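Local coordinates for PR domain zinc finger protein 2 (Homo sapiens, PDB 2QPW) that transfers methyl groups from S-adenosyl-L-methionine to a lysine of histone H3 through its SET-related PR domain, and may also act as a DNA-binding transcription factor, at residues V70-Y75 with D90-E95; E29-F34 with K49-G54. All coordinates share one frame; numbering follows the deposited sequence.

Interaction 1. Residues V70-Y75 with D90-E95; sequences VKNNVY and DATDPE
Lys-71 and Asp-90 supply the ionic part of this contact: NZ of Lys-71 lies 2.7 Å from OD2 of Asp-90 and meets the syn lone pair of that oxygen. The two side chains cross at about a right angle, the lysine chain bending repeatedly on its way in. Lys-65 forms a second salt bridge to OD2, so this buried carboxylate has two cationic partners.

The side-chain hydrogen bonds run through Asn-72 and Thr-92, which meet tip to tip. ND2 of Asn-72 donates to OG1 of Thr-92 at 2.8 Å, with an N-H...O angle of 162° and the acceptor close to the amide plane. Thr-92 OG1 in turn donates to the syn lone pair of Asp-90 OD1 at 2.7 Å. Thr-92 N reaches the same OD1 at 3.0 Å from above the carboxylate plane, closing an Asx turn. Asn-72 OD1 accepts from Val-74 N at 2.8 Å, another Asx turn, and from Tyr-75 N at 3.0 Å, which extends it to an Asx motif.

Between the backbones, Ala-91 N donates to Tyr-75 O at 2.8 Å, with a C=O...N angle of 169°. The contact thus bridges the open end of the hairpin of strands 76-81 and 85-90 in the PR (SET-related) domain. Van der Waals contact is modest: CB of Tyr-75 lies 3.6 Å from Thr-92 N. Within its own segment, CG1 of Val-74 covers one face of the tyrosine ring. Arg-101 makes a cation-pi contact with this ring and bonds to the carbonyls of Ala-91 and Thr-92.

The relay from Asn-72 through Thr-92 to Asp-90 uses the amide's two ends separately, OD1 shaping its own loop and ND2 joining the other. With two lysines on OD2 and two donors on OD1, Asp-90 is probably stabilised as the anion.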
ATOM      1  N   VAL A  70      -7.539  -5.268  15.541  1.00 29.27           N
ATOM      2  CA  VAL A  70      -7.590  -4.763  14.155  1.00 30.32           C
ATOM      3  C   VAL A  70      -8.781  -5.397  13.423  1.00 31.30           C
ATOM      4  O   VAL A  70      -9.069  -6.566  13.621  1.00 32.40           O
ATOM      5  CB  VAL A  70      -6.237  -4.944  13.426  1.00 30.71           C
ATOM      6  CG1 VAL A  70      -6.285  -4.366  12.004  1.00 30.60           C
ATOM      7  CG2 VAL A  70      -5.134  -4.236  14.229  1.00 30.78           C
ATOM      8  N   LYS A  71      -9.468  -4.608  12.594  1.00 31.67           N
ATOM      9  CA  LYS A  71     -10.758  -5.005  11.982  1.00 32.24           C
ATOM     10  C   LYS A  71     -10.715  -5.226  10.455  1.00 31.20           C
ATOM     11  O   LYS A  71     -11.726  -5.618   9.848  1.00 31.83           O
ATOM     12  CB  LYS A  71     -11.839  -3.966  12.319  1.00 33.10           C
ATOM     13  CG  LYS A  71     -11.362  -2.716  13.108  1.00 37.31           C
ATOM     14  CD  LYS A  71     -10.652  -1.625  12.259  1.00 39.28           C
ATOM     15  CE  LYS A  71      -9.109  -1.720  12.284  1.00 41.79           C
ATOM     16  NZ  LYS A  71      -8.474  -0.408  12.546  1.00 39.59           N
ATOM     17  N   ASN A  72      -9.561  -5.003   9.839  1.00 28.65           N
ATOM     18  CA  ASN A  72      -9.414  -5.280   8.418  1.00 27.56           C
ATOM     19  C   ASN A  72      -8.002  -5.793   8.114  1.00 27.52           C
ATOM     20  O   ASN A  72      -7.100  -5.710   8.984  1.00 27.01           O
ATOM     21  CB  ASN A  72      -9.798  -4.052   7.575  1.00 27.05           C
ATOM     22  CG  ASN A  72      -8.762  -2.941   7.663  1.00 25.76           C
ATOM     23  OD1 ASN A  72      -7.752  -2.980   6.978  1.00 21.13           O
ATOM     24  ND2 ASN A  72      -9.001  -1.968   8.539  1.00 23.87           N
ATOM     25  N   ASN A  73      -7.814  -6.342   6.915  1.00 25.35           N
ATOM     26  CA  ASN A  73      -6.499  -6.801   6.466  1.00 25.31           C
ATOM     27  C   ASN A  73      -6.001  -5.976   5.263  1.00 24.17           C
ATOM     28  O   ASN A  73      -5.195  -6.454   4.444  1.00 24.58           O
ATOM     29  CB  ASN A  73      -6.556  -8.291   6.075  1.00 26.76           C
ATOM     30  CG  ASN A  73      -7.042  -9.185   7.198  1.00 29.26           C
ATOM     31  OD1 ASN A  73      -6.488  -9.176   8.287  1.00 31.51           O
ATOM     32  ND2 ASN A  73      -8.079  -9.991   6.922  1.00 30.16           N
ATOM     33  N   VAL A  74      -6.513  -4.749   5.135  1.00 23.27           N
ATOM     34  CA  VAL A  74      -6.218  -3.906   3.971  1.00 22.22           C
ATOM     35  C   VAL A  74      -5.148  -2.837   4.285  1.00 20.73           C
ATOM     36  O   VAL A  74      -4.160  -2.708   3.561  1.00 22.32           O
ATOM     37  CB  VAL A  74      -7.522  -3.243   3.428  1.00 21.79           C
ATOM     38  CG1 VAL A  74      -7.176  -2.236   2.355  1.00 23.96           C
ATOM     39  CG2 VAL A  74      -8.483  -4.347   2.898  1.00 22.36           C
ATOM     40  N   TYR A  75      -5.328  -2.125   5.393  1.00 19.16           N
ATOM     41  CA  TYR A  75      -4.480  -0.993   5.754  1.00 16.74           C
ATOM     42  C   TYR A  75      -3.453  -1.342   6.867  1.00 17.34           C
ATOM     43  O   TYR A  75      -3.094  -0.467   7.661  1.00 15.74           O
ATOM     44  CB  TYR A  75      -5.390   0.175   6.179  1.00 17.54           C
ATOM     45  CG  TYR A  75      -6.264   0.722   5.066  1.00 18.75           C
ATOM     46  CD1 TYR A  75      -5.682   1.391   3.983  1.00 19.87           C
ATOM     47  CD2 TYR A  75      -7.657   0.597   5.100  1.00 22.10           C
ATOM     48  CE1 TYR A  75      -6.447   1.936   2.970  1.00 22.29           C
ATOM     49  CE2 TYR A  75      -8.457   1.147   4.026  1.00 22.45           C
ATOM     50  CZ  TYR A  75      -7.816   1.805   2.984  1.00 21.16           C
ATOM     51  OH  TYR A  75      -8.520   2.401   1.931  1.00 25.14           O
ATOM     52  N   ASP A  90      -1.064  -0.599  12.069  1.00 15.98           N
ATOM     53  CA  ASP A  90      -2.402  -0.293  11.545  1.00 16.15           C
ATOM     54  C   ASP A  90      -2.509   1.174  11.100  1.00 16.22           C
ATOM     55  O   ASP A  90      -2.422   2.094  11.933  1.00 16.83           O
ATOM     56  CB  ASP A  90      -3.467  -0.559  12.627  1.00 17.14           C
ATOM     57  CG  ASP A  90      -4.888  -0.418  12.102  1.00 20.62           C
ATOM     58  OD1 ASP A  90      -5.081  -0.357  10.864  1.00 21.00           O
ATOM     59  OD2 ASP A  90      -5.827  -0.409  12.941  1.00 23.44           O
ATOM     60  N   ALA A  91      -2.687   1.373   9.792  1.00 16.30           N
ATOM     61  CA  ALA A  91      -2.836   2.706   9.199  1.00 15.55           C
ATOM     62  C   ALA A  91      -4.271   2.933   8.708  1.00 16.43           C
ATOM     63  O   ALA A  91      -4.514   3.809   7.868  1.00 15.71           O
ATOM     64  CB  ALA A  91      -1.816   2.923   8.045  1.00 16.30           C
ATOM     65  N   THR A  92      -5.227   2.154   9.220  1.00 16.44           N
ATOM     66  CA  THR A  92      -6.654   2.376   8.891  1.00 17.09           C
ATOM     67  C   THR A  92      -7.053   3.864   9.052  1.00 17.44           C
ATOM     68  O   THR A  92      -7.725   4.433   8.174  1.00 16.31           O
ATOM     69  CB  THR A  92      -7.619   1.427   9.699  1.00 17.50           C
ATOM     70  OG1 THR A  92      -7.294   0.060   9.421  1.00 17.80           O
ATOM     71  CG2 THR A  92      -9.054   1.651   9.305  1.00 18.88           C
ATOM     72  N   ASP A  93      -6.602   4.482  10.156  1.00 17.33           N
ATOM     73  CA  ASP A  93      -6.722   5.938  10.377  1.00 18.75           C
ATOM     74  C   ASP A  93      -5.534   6.619   9.662  1.00 17.63           C
ATOM     75  O   ASP A  93      -4.385   6.444  10.047  1.00 16.27           O
ATOM     76  CB  ASP A  93      -6.681   6.228  11.894  1.00 18.31           C
ATOM     77  CG  ASP A  93      -6.748   7.720  12.223  1.00 22.58           C
ATOM     78  OD1 ASP A  93      -6.720   8.556  11.280  1.00 22.15           O
ATOM     79  OD2 ASP A  93      -6.799   8.035  13.450  1.00 21.53           O
ATOM     80  N   PRO A  94      -5.806   7.384   8.593  1.00 18.31           N
ATOM     81  CA  PRO A  94      -4.652   7.897   7.822  1.00 18.53           C
ATOM     82  C   PRO A  94      -3.752   8.916   8.557  1.00 18.01           C
ATOM     83  O   PRO A  94      -2.597   9.103   8.164  1.00 17.87           O
ATOM     84  CB  PRO A  94      -5.295   8.566   6.608  1.00 18.72           C
ATOM     85  CG  PRO A  94      -6.671   8.902   7.009  1.00 18.85           C
ATOM     86  CD  PRO A  94      -7.101   7.846   8.054  1.00 19.02           C
ATOM     87  N   GLU A  95      -4.270   9.538   9.611  1.00 17.82           N
ATOM     88  CA  GLU A  95      -3.452  10.368  10.510  1.00 18.34           C
ATOM     89  C   GLU A  95      -2.321   9.613  11.212  1.00 18.17           C
ATOM     90  O   GLU A  95      -1.391  10.237  11.742  1.00 18.76           O
ATOM     91  CB  GLU A  95      -4.352  11.046  11.566  1.00 19.71           C
ATOM     92  CG  GLU A  95      -5.358  12.049  10.957  1.00 24.16           C
ATOM     93  CD  GLU A  95      -4.761  13.448  10.644  1.00 31.35           C
ATOM     94  OE1 GLU A  95      -3.563  13.719  10.878  1.00 34.42           O
ATOM     95  OE2 GLU A  95      -5.539  14.297  10.156  1.00 38.92           O
TER

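Interaction 2. Residues E29-F34 with K49-G54; sequences EEVRLF and KPILKG
OE2 of Glu-29 and NZ of Lys-49 are oppositely charged, but at 4.2 Å they stand beyond salt-bridge length. The glutamate chain is extended, with CG anti to the backbone N (chi1 -170°), and the two side chains cross at about a right angle. With both residues exposed, this pairing is probably weak.

The contact therefore rests mainly on van der Waals packing around Glu-30. CG of Lys-49 lies 4.1 Å from CA of Glu-30, so the base of the lysine chain, rather than its ammonium, meets the backbone. Ile-51 brings its longer branch: CD1 is 3.8 Å from the carbonyl O of Glu-30 and 4.0 Å from CB of Glu-30. CG1 of Ile-51 stands 4.1 Å from that same CB, which puts the isoleucine branch against the stem of the glutamate. With CD1 anti to CA (chi2 176°), the branch reaches out straight to the Glu-30 carbonyl. The Glu-30 chain bends beyond CG, its end leads away from the partner segment, and OE1 has a long, weak ion pair with Lys-55. A looser apolar touch, 4.4 Å between CG1 of Val-31 and CD1 of Ile-51, completes the interface, which buries 214 Å² in all.

Thr-48, next to Lys-49 in the chain, hydrogen-bonds through OG1 to the carbonyl of Glu-29 and through its backbone to Glu-30. The contact thus lies beside the start of strand 31-35, which pairs antiparallel with strand 43-47, and ties this N-terminal two-stranded sheet of the PR domain to the chain that follows it. Further on, Ile-51 shares a backbone bond with Ile-131, and Gly-54 with Thr-127 at the end of strand 122-127, so the segment passes from the two-stranded sheet to the edge of the four-stranded sheet, where strand 56-57 begins.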
ATOM      1  N   GLU A  29       9.181  12.507  -5.660  1.00 18.18           N
ATOM      2  CA  GLU A  29       8.822  12.991  -6.996  1.00 19.61           C
ATOM      3  C   GLU A  29       8.145  11.930  -7.879  1.00 18.48           C
ATOM      4  O   GLU A  29       7.218  12.273  -8.620  1.00 19.84           O
ATOM      5  CB  GLU A  29      10.074  13.538  -7.692  1.00 19.00           C
ATOM      6  CG  GLU A  29       9.816  14.306  -9.008  1.00 23.24           C
ATOM      7  CD  GLU A  29      11.086  14.887  -9.622  1.00 25.75           C
ATOM      8  OE1 GLU A  29      12.101  15.048  -8.907  1.00 34.17           O
ATOM      9  OE2 GLU A  29      11.056  15.222 -10.825  1.00 33.73           O
ATOM     10  N   GLU A  30       8.623  10.676  -7.795  1.00 18.87           N
ATOM     11  CA  GLU A  30       8.221   9.514  -8.658  1.00 19.79           C
ATOM     12  C   GLU A  30       6.765   9.127  -8.580  1.00 17.68           C
ATOM     13  O   GLU A  30       6.295   8.337  -9.424  1.00 17.41           O
ATOM     14  CB  GLU A  30       8.921   8.193  -8.185  1.00 21.01           C
ATOM     15  CG  GLU A  30      10.375   8.160  -8.154  1.00 27.16           C
ATOM     16  CD  GLU A  30      10.899   8.682  -6.850  1.00 28.95           C
ATOM     17  OE1 GLU A  30      11.231   7.864  -5.975  1.00 36.44           O
ATOM     18  OE2 GLU A  30      10.943   9.896  -6.680  1.00 29.83           O
ATOM     19  N   VAL A  31       6.071   9.579  -7.528  1.00 16.52           N
ATOM     20  CA  VAL A  31       4.674   9.180  -7.311  1.00 16.89           C
ATOM     21  C   VAL A  31       3.719  10.350  -7.035  1.00 17.17           C
ATOM     22  O   VAL A  31       4.164  11.460  -6.628  1.00 17.31           O
ATOM     23  CB  VAL A  31       4.538   8.105  -6.134  1.00 15.85           C
ATOM     24  CG1 VAL A  31       5.477   6.923  -6.399  1.00 17.95           C
ATOM     25  CG2 VAL A  31       4.826   8.734  -4.765  1.00 17.66           C
ATOM     26  N   ARG A  32       2.422  10.111  -7.258  1.00 17.28           N
ATOM     27  CA  ARG A  32       1.364  11.084  -6.892  1.00 17.75           C
ATOM     28  C   ARG A  32       0.141  10.331  -6.389  1.00 17.92           C
ATOM     29  O   ARG A  32      -0.053   9.152  -6.739  1.00 17.90           O
ATOM     30  CB  ARG A  32       0.956  11.945  -8.116  1.00 18.54           C
ATOM     31  CG  ARG A  32       0.179  11.194  -9.206  1.00 19.63           C
ATOM     32  CD  ARG A  32      -0.458  12.188 -10.225  1.00 22.48           C
ATOM     33  NE  ARG A  32       0.584  12.891 -10.988  1.00 30.32           N
ATOM     34  CZ  ARG A  32       0.949  14.162 -10.791  1.00 33.76           C
ATOM     35  NH1 ARG A  32       0.350  14.914  -9.862  1.00 34.83           N
ATOM     36  NH2 ARG A  32       1.911  14.691 -11.529  1.00 33.04           N
ATOM     37  N   LEU A  33      -0.692  11.003  -5.589  1.00 18.22           N
ATOM     38  CA  LEU A  33      -1.997  10.435  -5.164  1.00 19.09           C
ATOM     39  C   LEU A  33      -3.118  10.821  -6.133  1.00 20.15           C
ATOM     40  O   LEU A  33      -3.198  11.993  -6.562  1.00 20.45           O
ATOM     41  CB  LEU A  33      -2.356  10.922  -3.741  1.00 20.13           C
ATOM     42  CG  LEU A  33      -1.354  10.587  -2.624  1.00 21.48           C
ATOM     43  CD1 LEU A  33      -2.006  10.914  -1.281  1.00 24.67           C
ATOM     44  CD2 LEU A  33      -0.957   9.111  -2.645  1.00 24.26           C
ATOM     45  N   PHE A  34      -3.986   9.861  -6.473  1.00 19.29           N
ATOM     46  CA  PHE A  34      -5.041  10.075  -7.459  1.00 20.27           C
ATOM     47  C   PHE A  34      -6.006   8.910  -7.337  1.00 19.71           C
ATOM     48  O   PHE A  34      -5.568   7.806  -6.993  1.00 19.61           O
ATOM     49  CB  PHE A  34      -4.447  10.145  -8.900  1.00 20.61           C
ATOM     50  CG  PHE A  34      -5.359  10.822  -9.892  1.00 24.10           C
ATOM     51  CD1 PHE A  34      -5.564  12.196  -9.839  1.00 26.13           C
ATOM     52  CD2 PHE A  34      -6.065  10.071 -10.819  1.00 29.24           C
ATOM     53  CE1 PHE A  34      -6.439  12.815 -10.712  1.00 29.05           C
ATOM     54  CE2 PHE A  34      -6.936  10.691 -11.721  1.00 30.21           C
ATOM     55  CZ  PHE A  34      -7.123  12.059 -11.651  1.00 28.99           C
ATOM     56  N   LYS A  49       6.734   9.226 -13.467  1.00 20.10           N
ATOM     57  CA  LYS A  49       7.926   9.116 -14.312  1.00 21.98           C
ATOM     58  C   LYS A  49       8.433   7.665 -14.228  1.00 21.81           C
ATOM     59  O   LYS A  49       7.947   6.899 -13.376  1.00 20.97           O
ATOM     60  CB  LYS A  49       8.986  10.108 -13.819  1.00 22.32           C
ATOM     61  CG  LYS A  49       9.612   9.841 -12.468  1.00 24.00           C
ATOM     62  CD  LYS A  49      10.544  11.014 -12.057  1.00 27.00           C
ATOM     63  CE  LYS A  49      11.897  10.870 -12.739  1.00 33.92           C
ATOM     64  NZ  LYS A  49      12.984  11.779 -12.236  1.00 37.88           N
ATOM     65  N   PRO A  50       9.374   7.261 -15.112  1.00 21.07           N
ATOM     66  CA  PRO A  50       9.859   5.857 -15.044  1.00 20.95           C
ATOM     67  C   PRO A  50      10.500   5.524 -13.687  1.00 20.61           C
ATOM     68  O   PRO A  50      11.306   6.318 -13.152  1.00 21.62           O
ATOM     69  CB  PRO A  50      10.927   5.787 -16.161  1.00 21.76           C
ATOM     70  CG  PRO A  50      10.560   6.896 -17.100  1.00 22.64           C
ATOM     71  CD  PRO A  50      10.012   8.010 -16.220  1.00 21.68           C
ATOM     72  N   ILE A  51      10.127   4.367 -13.143  1.00 20.50           N
ATOM     73  CA  ILE A  51      10.694   3.863 -11.860  1.00 19.03           C
ATOM     74  C   ILE A  51      11.419   2.546 -12.193  1.00 20.20           C
ATOM     75  O   ILE A  51      10.817   1.636 -12.762  1.00 19.85           O
ATOM     76  CB  ILE A  51       9.573   3.624 -10.773  1.00 19.54           C
ATOM     77  CG1 ILE A  51       8.700   4.893 -10.567  1.00 17.21           C
ATOM     78  CG2 ILE A  51      10.224   3.194  -9.407  1.00 18.92           C
ATOM     79  CD1 ILE A  51       7.507   4.731  -9.575  1.00 16.92           C
ATOM     80  N   LEU A  52      12.709   2.466 -11.853  1.00 21.08           N
ATOM     81  CA  LEU A  52      13.524   1.262 -12.059  1.00 21.34           C
ATOM     82  C   LEU A  52      13.102   0.062 -11.191  1.00 21.16           C
ATOM     83  O   LEU A  52      12.557   0.227 -10.091  1.00 20.31           O
ATOM     84  CB  LEU A  52      14.990   1.575 -11.738  1.00 22.17           C
ATOM     85  CG  LEU A  52      15.644   2.848 -12.324  1.00 25.75           C
ATOM     86  CD1 LEU A  52      17.150   2.947 -11.963  1.00 26.68           C
ATOM     87  CD2 LEU A  52      15.444   2.853 -13.793  1.00 29.10           C
ATOM     88  N   LYS A  53      13.363  -1.140 -11.683  1.00 21.05           N
ATOM     89  CA  LYS A  53      13.204  -2.344 -10.868  1.00 21.99           C
ATOM     90  C   LYS A  53      14.131  -2.238  -9.655  1.00 21.88           C
ATOM     91  O   LYS A  53      15.274  -1.756  -9.767  1.00 22.39           O
ATOM     92  CB  LYS A  53      13.539  -3.581 -11.706  1.00 23.30           C
ATOM     93  CG  LYS A  53      13.335  -4.927 -11.021  1.00 22.88           C
ATOM     94  CD  LYS A  53      13.701  -6.077 -12.000  1.00 24.99           C
ATOM     95  CE  LYS A  53      13.558  -7.429 -11.276  1.00 29.83           C
ATOM     96  NZ  LYS A  53      14.074  -8.556 -12.099  1.00 33.56           N
ATOM     97  N   GLY A  54      13.672  -2.706  -8.493  1.00 21.82           N
ATOM     98  CA  GLY A  54      14.467  -2.590  -7.265  1.00 21.79           C
ATOM     99  C   GLY A  54      14.393  -1.303  -6.433  1.00 21.15           C
ATOM    100  O   GLY A  54      15.003  -1.233  -5.354  1.00 23.16           O
TER

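Overall arrangement
After helix 21-25 the chain enters 29-34, which leads into strand 31-35, returns along antiparallel strand 43-47 and reaches 49-54, where interaction 2 closes that loop. It then follows strands 56-57 and 63-65 before 70-75. Strands 76-81 and 85-90 come next, and interaction 1 closes this second hairpin at 90-95. The two loops follow in series, neither nested nor crossed. Their centres are 24 Å apart, on opposite sides of the chain's centre, and their nearest atoms are about 9 Å apart. Interaction 2 joins the two-stranded sheet to the loop before strand 56-57; interaction 1 joins two loops bordering the three-stranded sheet.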